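Local coordinates for fasciclin I (PDB 1O70), which mediates adhesion between neural cells as a GPI-anchored surface glycoprotein built from repeated FAS1 domains, at residues Val131-Gln137 with Ile149-Gly155; Thr109-Phe113 with Thr125-Gly129. All coordinates share one frame; numbering follows the deposited sequence.

Contact 1: residues Val131-Gln137 with Ile149-Gly155. With NAG (2-acetamido-2-deoxy-beta-D-glucopyranose), chain B.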
loop_
_atom_site.group_PDB
_atom_site.type_symbol
_atom_site.label_atom_id
_atom_site.label_comp_id
_atom_site.label_asym_id
_atom_site.label_seq_id
_atom_site.Cartn_x
_atom_site.Cartn_y
_atom_site.Cartn_z
ATOM N N VAL A 131 -3.865 -4.130 1.425
ATOM C CA VAL A 131 -4.073 -5.558 1.576
ATOM C C VAL A 131 -3.274 -6.417 0.630
ATOM O O VAL A 131 -3.155 -6.105 -0.558
ATOM C CB VAL A 131 -5.548 -5.938 1.403
ATOM C CG1 VAL A 131 -5.694 -7.464 1.374
ATOM C CG2 VAL A 131 -6.370 -5.350 2.541
ATOM N N ASN A 132 -2.725 -7.498 1.174
ATOM C CA ASN A 132 -1.967 -8.467 0.385
ATOM C C ASN A 132 -2.824 -9.725 0.326
ATOM O O ASN A 132 -3.105 -10.340 1.355
ATOM C CB ASN A 132 -0.633 -8.794 1.061
ATOM C CG ASN A 132 0.139 -9.884 0.332
ATOM O OD1 ASN A 132 -0.403 -10.967 0.101
ATOM N ND2 ASN A 132 1.391 -9.608 -0.040
ATOM N N ALA A 133 -3.235 -10.104 -0.873
ATOM C CA ALA A 133 -4.068 -11.285 -1.032
ATOM C C ALA A 133 -3.475 -12.276 -2.017
ATOM O O ALA A 133 -2.721 -11.912 -2.927
ATOM C CB ALA A 133 -5.485 -10.891 -1.490
ATOM N N THR A 134 -3.831 -13.539 -1.829
ATOM C CA THR A 134 -3.355 -14.579 -2.710
ATOM C C THR A 134 -4.479 -14.969 -3.642
ATOM O O THR A 134 -5.648 -15.003 -3.258
ATOM C CB THR A 134 -2.893 -15.808 -1.914
ATOM O OG1 THR A 134 -1.763 -15.450 -1.108
ATOM C CG2 THR A 134 -2.494 -16.935 -2.854
ATOM N N VAL A 135 -4.109 -15.226 -4.887
ATOM C CA VAL A 135 -5.066 -15.648 -5.892
ATOM C C VAL A 135 -5.227 -17.145 -5.672
ATOM O O VAL A 135 -4.281 -17.900 -5.873
ATOM C CB VAL A 135 -4.524 -15.403 -7.301
ATOM C CG1 VAL A 135 -5.513 -15.924 -8.329
ATOM C CG2 VAL A 135 -4.278 -13.914 -7.513
ATOM N N ILE A 136 -6.410 -17.565 -5.231
ATOM C CA ILE A 136 -6.658 -18.976 -4.980
ATOM C C ILE A 136 -7.336 -19.646 -6.164
ATOM O O ILE A 136 -7.709 -20.810 -6.086
ATOM C CB ILE A 136 -7.545 -19.185 -3.744
ATOM C CG1 ILE A 136 -8.901 -18.514 -3.951
ATOM C CG2 ILE A 136 -6.856 -18.610 -2.503
ATOM C CD1 ILE A 136 -9.866 -18.765 -2.803
ATOM N N GLN A 137 -7.498 -18.905 -7.254
ATOM C CA GLN A 137 -8.126 -19.423 -8.464
ATOM C C GLN A 137 -7.953 -18.355 -9.522
ATOM O O GLN A 137 -8.351 -17.207 -9.331
ATOM C CB GLN A 137 -9.608 -19.700 -8.218
ATOM C CG GLN A 137 -10.423 -19.905 -9.485
ATOM C CD GLN A 137 -11.196 -21.212 -9.487
ATOM O OE1 GLN A 137 -12.250 -21.318 -10.121
ATOM N NE2 GLN A 137 -10.668 -22.222 -8.790
ATOM N N ILE A 149 -10.001 -15.296 -8.123
ATOM C CA ILE A 149 -10.495 -15.283 -6.752
ATOM C C ILE A 149 -9.347 -15.079 -5.759
ATOM O O ILE A 149 -8.336 -15.780 -5.813
ATOM C CB ILE A 149 -11.266 -16.597 -6.412
ATOM C CG1 ILE A 149 -12.568 -16.663 -7.214
ATOM C CG2 ILE A 149 -11.683 -16.608 -4.943
ATOM C CD1 ILE A 149 -12.396 -16.858 -8.679
ATOM N N ILE A 150 -9.499 -14.102 -4.869
ATOM C CA ILE A 150 -8.478 -13.822 -3.867
ATOM C C ILE A 150 -9.011 -14.135 -2.479
ATOM O O ILE A 150 -10.222 -14.120 -2.253
ATOM C CB ILE A 150 -7.993 -12.355 -3.933
ATOM C CG1 ILE A 150 -9.160 -11.387 -3.694
ATOM C CG2 ILE A 150 -7.339 -12.092 -5.281
ATOM C CD1 ILE A 150 -8.753 -9.915 -3.793
ATOM N N ASP A 151 -8.099 -14.420 -1.553
ATOM C CA ASP A 151 -8.484 -14.796 -0.204
ATOM C C ASP A 151 -8.680 -13.672 0.794
ATOM O O ASP A 151 -8.921 -13.930 1.972
ATOM C CB ASP A 151 -7.481 -15.803 0.360
ATOM C CG ASP A 151 -6.065 -15.272 0.375
ATOM O OD1 ASP A 151 -5.847 -14.074 0.067
ATOM O OD2 ASP A 151 -5.168 -16.072 0.706
ATOM N N HIS A 152 -8.560 -12.430 0.344
ATOM C CA HIS A 152 -8.784 -11.292 1.227
ATOM C C HIS A 152 -9.460 -10.233 0.418
ATOM O O HIS A 152 -9.316 -10.199 -0.802
ATOM C CB HIS A 152 -7.487 -10.714 1.788
ATOM C CG HIS A 152 -6.894 -11.529 2.889
ATOM N ND1 HIS A 152 -5.944 -12.502 2.666
ATOM C CD2 HIS A 152 -7.135 -11.536 4.222
ATOM C CE1 HIS A 152 -5.620 -13.071 3.813
ATOM N NE2 HIS A 152 -6.328 -12.503 4.774
ATOM N N VAL A 153 -10.202 -9.376 1.101
ATOM C CA VAL A 153 -10.899 -8.294 0.443
ATOM C C VAL A 153 -9.978 -7.081 0.439
ATOM O O VAL A 153 -9.573 -6.587 1.496
ATOM C CB VAL A 153 -12.196 -7.958 1.187
ATOM C CG1 VAL A 153 -12.978 -6.927 0.411
ATOM C CG2 VAL A 153 -13.025 -9.226 1.398
ATOM N N LEU A 154 -9.633 -6.607 -0.752
ATOM C CA LEU A 154 -8.755 -5.452 -0.862
ATOM C C LEU A 154 -9.439 -4.234 -0.240
ATOM O O LEU A 154 -10.667 -4.199 -0.105
ATOM C CB LEU A 154 -8.413 -5.177 -2.332
ATOM C CG LEU A 154 -7.728 -6.310 -3.104
ATOM C CD1 LEU A 154 -7.471 -5.878 -4.543
ATOM C CD2 LEU A 154 -6.428 -6.693 -2.421
ATOM N N GLY A 155 -8.641 -3.245 0.151
ATOM C CA GLY A 155 -9.191 -2.040 0.742
ATOM C C GLY A 155 -9.683 -2.163 2.169
ATOM O O GLY A 155 -10.269 -1.223 2.698
HETATM C C1 NAG B . 2.318 -10.699 -0.289
HETATM C C2 NAG B . 3.425 -10.306 -1.263
HETATM C C3 NAG B . 4.287 -11.540 -1.552
HETATM C C4 NAG B . 4.819 -12.156 -0.244
HETATM C C5 NAG B . 3.641 -12.400 0.721
HETATM C C6 NAG B . 4.046 -12.906 2.088
HETATM C C7 NAG B . 3.063 -8.573 -2.896
HETATM C C8 NAG B . 2.458 -8.159 -4.231
HETATM N N2 NAG B . 2.847 -9.823 -2.498
HETATM O O3 NAG B . 5.348 -11.204 -2.429
HETATM O O4 NAG B . 5.452 -13.418 -0.537
HETATM O O5 NAG B . 2.893 -11.185 0.925
HETATM O O6 NAG B . 5.046 -12.074 2.657
HETATM O O7 NAG B . 3.713 -7.769 -2.237
#
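With chi1 at 58°, D151 CG stands between its own backbone N and carbonyl carbon, which brings OD1 up to the T134 amide; the -77° chi1 of H152 sets CG beside its backbone N, and the imidazole reaches the same carboxylate. D151 OD1 thereby accepts twice, from opposite faces of the carboxylate plane: T134 N comes from above one face at 2.8 Å, nearly straight at 167°, and H152 ND1 from the other at 3.0 Å. Held from both faces, OD1 is probably fixed in place, which should limit rotation of the carboxylate, and the two donors should ease its charge. D151 N returns a bond to T134 O. D151 and H152 follow directly on strand 145-150, which forms an antiparallel hairpin with strand 131-141, the home of T134; these are the last two strands of the third FAS1 domain of fasciclin I. Within the hairpin I136 and Q137 both face I149 in a classic beta bulge: I136 N donates to I149 O at 2.7 Å, and I149 N to Q137 O at 2.8 Å. I136 CG1 and CD1 both come against I149 CG2, each 3.5 Å away, while Q137 lies alongside I149 and rests its CG on CD1. At the other end, past the regular pairing, V131 pushes CG1 against H152 CB at 3.7 Å and against L154 CD2. A133 CB fits among I150 CB, H152 CB and, more distantly, L154 CD2. Y158 stacks on the H152 ring and hydrogen-bonds N132 O. The N132 side chain leads away from 149-155, and its ND2 carries the N-linked NAG through a covalent bond to C1.

Contact 2: residues Thr109-Phe113 with Thr125-Gly129; sequences TFLYF and TVEGG. With NAG (2-acetamido-2-deoxy-beta-D-glucopyranose), chain B.
Y112 and E127 lie side by side on one face of an antiparallel beta hairpin, strands 110-116 and 123-128, within the mixed sheet of the third FAS1 domain. E127 CB sits over the tyrosine ring, offset toward its rim, in a CH-pi contact 4.0 Å from the centroid, and E127 CG reaches on to Y112 OH. On the other face F113 pairs with V126 in the same manner: V126 CG2 stands over the phenyl ring, 22° off its normal, and V126 CB touches F113 CD2. L111 joins this side, its CB against V126 CG2 and its CD2 3.7 Å from G128 CA, where the bare glycine lets the methyl come close to the backbone. Beneath the side chains the strands are tied by a 3.0 Å hydrogen bond from E127 N to Y112 O. Toward T109 and G129 the strands draw apart, and two waters take over: one donates to both F110 O and E127 O, the other donates to F110 O and accepts from G129 N. Farther out, E127 CG is anti to the backbone N (chi1 170°) and the chain bends at chi2, carrying the carboxylate away from 109-113 to a salt bridge with R290 of strand 284-295; R290 also touches Y112. L51 of strand 48-53 packs on L111 and V126. The glycan also reaches the face of Y112 and E127: its acetamide methyl C8 approaches Y112 CE1 and E127 CB, while NAG N2 donates to T125 OG1 at 2.8 Å.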
loop_
_atom_site.group_PDB
_atom_site.type_symbol
_atom_site.label_atom_id
_atom_site.label_comp_id
_atom_site.label_asym_id
_atom_site.label_seq_id
_atom_site.Cartn_x
_atom_site.Cartn_y
_atom_site.Cartn_z
ATOM N N THR A 109 -6.705 4.322 -6.209
ATOM C CA THR A 109 -6.116 3.053 -5.799
ATOM C C THR A 109 -5.606 2.228 -6.967
ATOM O O THR A 109 -6.354 1.942 -7.901
ATOM C CB THR A 109 -7.146 2.171 -5.098
ATOM O OG1 THR A 109 -7.817 2.931 -4.089
ATOM C CG2 THR A 109 -6.471 0.946 -4.491
ATOM N N PHE A 110 -4.337 1.848 -6.941
ATOM C CA PHE A 110 -3.845 0.982 -7.999
ATOM C C PHE A 110 -3.352 -0.296 -7.309
ATOM O O PHE A 110 -3.237 -0.338 -6.084
ATOM C CB PHE A 110 -2.748 1.670 -8.827
ATOM C CG PHE A 110 -1.507 1.993 -8.062
ATOM C CD1 PHE A 110 -0.617 0.982 -7.705
ATOM C CD2 PHE A 110 -1.206 3.312 -7.721
ATOM C CE1 PHE A 110 0.562 1.271 -7.016
ATOM C CE2 PHE A 110 -0.029 3.619 -7.031
ATOM C CZ PHE A 110 0.859 2.592 -6.678
ATOM N N LEU A 111 -3.105 -1.341 -8.083
ATOM C CA LEU A 111 -2.651 -2.606 -7.524
ATOM C C LEU A 111 -1.417 -3.042 -8.284
ATOM O O LEU A 111 -0.990 -2.381 -9.229
ATOM C CB LEU A 111 -3.709 -3.691 -7.728
ATOM C CG LEU A 111 -5.183 -3.322 -7.588
ATOM C CD1 LEU A 111 -6.068 -4.494 -8.010
ATOM C CD2 LEU A 111 -5.446 -2.921 -6.141
ATOM N N TYR A 112 -0.843 -4.158 -7.865
ATOM C CA TYR A 112 0.296 -4.722 -8.565
ATOM C C TYR A 112 0.396 -6.142 -8.052
ATOM O O TYR A 112 -0.099 -6.445 -6.965
ATOM C CB TYR A 112 1.581 -3.898 -8.350
ATOM C CG TYR A 112 2.114 -3.834 -6.955
ATOM C CD1 TYR A 112 2.978 -4.825 -6.469
ATOM C CD2 TYR A 112 1.757 -2.786 -6.110
ATOM C CE1 TYR A 112 3.469 -4.774 -5.178
ATOM C CE2 TYR A 112 2.232 -2.717 -4.823
ATOM C CZ TYR A 112 3.092 -3.714 -4.358
ATOM O OH TYR A 112 3.604 -3.650 -3.081
ATOM N N PHE A 113 0.990 -7.017 -8.853
ATOM C CA PHE A 113 1.085 -8.417 -8.489
ATOM C C PHE A 113 2.510 -8.912 -8.342
ATOM O O PHE A 113 3.468 -8.270 -8.774
ATOM C CB PHE A 113 0.390 -9.289 -9.548
ATOM C CG PHE A 113 -1.028 -8.890 -9.847
ATOM C CD1 PHE A 113 -1.301 -7.749 -10.586
ATOM C CD2 PHE A 113 -2.092 -9.653 -9.379
ATOM C CE1 PHE A 113 -2.611 -7.371 -10.857
ATOM C CE2 PHE A 113 -3.407 -9.281 -9.645
ATOM C CZ PHE A 113 -3.662 -8.134 -10.386
ATOM N N THR A 125 0.135 -13.312 -5.930
ATOM C CA THR A 125 -0.392 -12.475 -4.866
ATOM C C THR A 125 -0.587 -11.071 -5.423
ATOM O O THR A 125 0.019 -10.697 -6.431
ATOM C CB THR A 125 0.559 -12.418 -3.639
ATOM O OG1 THR A 125 1.871 -11.977 -4.040
ATOM C CG2 THR A 125 0.640 -13.794 -2.961
ATOM N N VAL A 126 -1.458 -10.304 -4.779
ATOM C CA VAL A 126 -1.747 -8.940 -5.197
ATOM C C VAL A 126 -1.696 -8.026 -3.981
ATOM O O VAL A 126 -2.053 -8.436 -2.869
ATOM C CB VAL A 126 -3.161 -8.828 -5.826
ATOM C CG1 VAL A 126 -4.222 -9.313 -4.845
ATOM C CG2 VAL A 126 -3.443 -7.382 -6.219
ATOM N N GLU A 127 -1.248 -6.791 -4.188
ATOM C CA GLU A 127 -1.166 -5.824 -3.102
ATOM C C GLU A 127 -2.010 -4.613 -3.452
ATOM O O GLU A 127 -1.798 -3.974 -4.478
ATOM C CB GLU A 127 0.282 -5.370 -2.858
ATOM C CG GLU A 127 0.378 -4.176 -1.896
ATOM C CD GLU A 127 0.058 -4.546 -0.453
ATOM O OE1 GLU A 127 -0.335 -3.648 0.318
ATOM O OE2 GLU A 127 0.220 -5.731 -0.084
ATOM N N GLY A 128 -2.975 -4.299 -2.600
ATOM C CA GLY A 128 -3.810 -3.148 -2.872
ATOM C C GLY A 128 -4.597 -2.636 -1.683
ATOM O O GLY A 128 -5.098 -3.416 -0.869
ATOM N N GLY A 129 -4.703 -1.314 -1.587
ATOM C CA GLY A 129 -5.451 -0.711 -0.500
ATOM C C GLY A 129 -5.020 -1.233 0.852
ATOM O O GLY A 129 -5.856 -1.419 1.742
HETATM C C1 NAG B . 2.318 -10.699 -0.289
HETATM C C2 NAG B . 3.425 -10.306 -1.263
HETATM C C3 NAG B . 4.287 -11.540 -1.552
HETATM C C4 NAG B . 4.819 -12.156 -0.244
HETATM C C5 NAG B . 3.641 -12.400 0.721
HETATM C C6 NAG B . 4.046 -12.906 2.088
HETATM C C7 NAG B . 3.063 -8.573 -2.896
HETATM C C8 NAG B . 2.458 -8.159 -4.231
HETATM N N2 NAG B . 2.847 -9.823 -2.498
HETATM O O3 NAG B . 5.348 -11.204 -2.429
HETATM O O4 NAG B . 5.452 -13.418 -0.537
HETATM O O5 NAG B . 2.893 -11.185 0.925
HETATM O O6 NAG B . 5.046 -12.074 2.657
HETATM O O7 NAG B . 3.713 -7.769 -2.237
HETATM O O HOH W 1 -0.719 -1.349 -4.646
HETATM O O HOH W 2 -3.178 0.618 -3.065
#

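How the contacts relate
Contact 2 closes before contact 1 opens, and the two hairpins stand next to each other in one sheet, their centres 9 Å apart, because strand 123-128 leads straight into strand 131-141. A probable hydrogen bond from V126 N to A133 O, 2.8 Å, joins them, and T134 OG1 packs on T125 CG2 at 3.5 Å. The glycan gives a second connection: contact 1 supplies its attachment at N132, whereas contact 2 offers the T125 hydroxyl and, beside Y112 and E127, a place for the sugar's acetamide methyl. N132 CB also packs 3.4 Å from E127 OE2. S167 O, outside both contacts, takes a further hydrogen bond from the sugar.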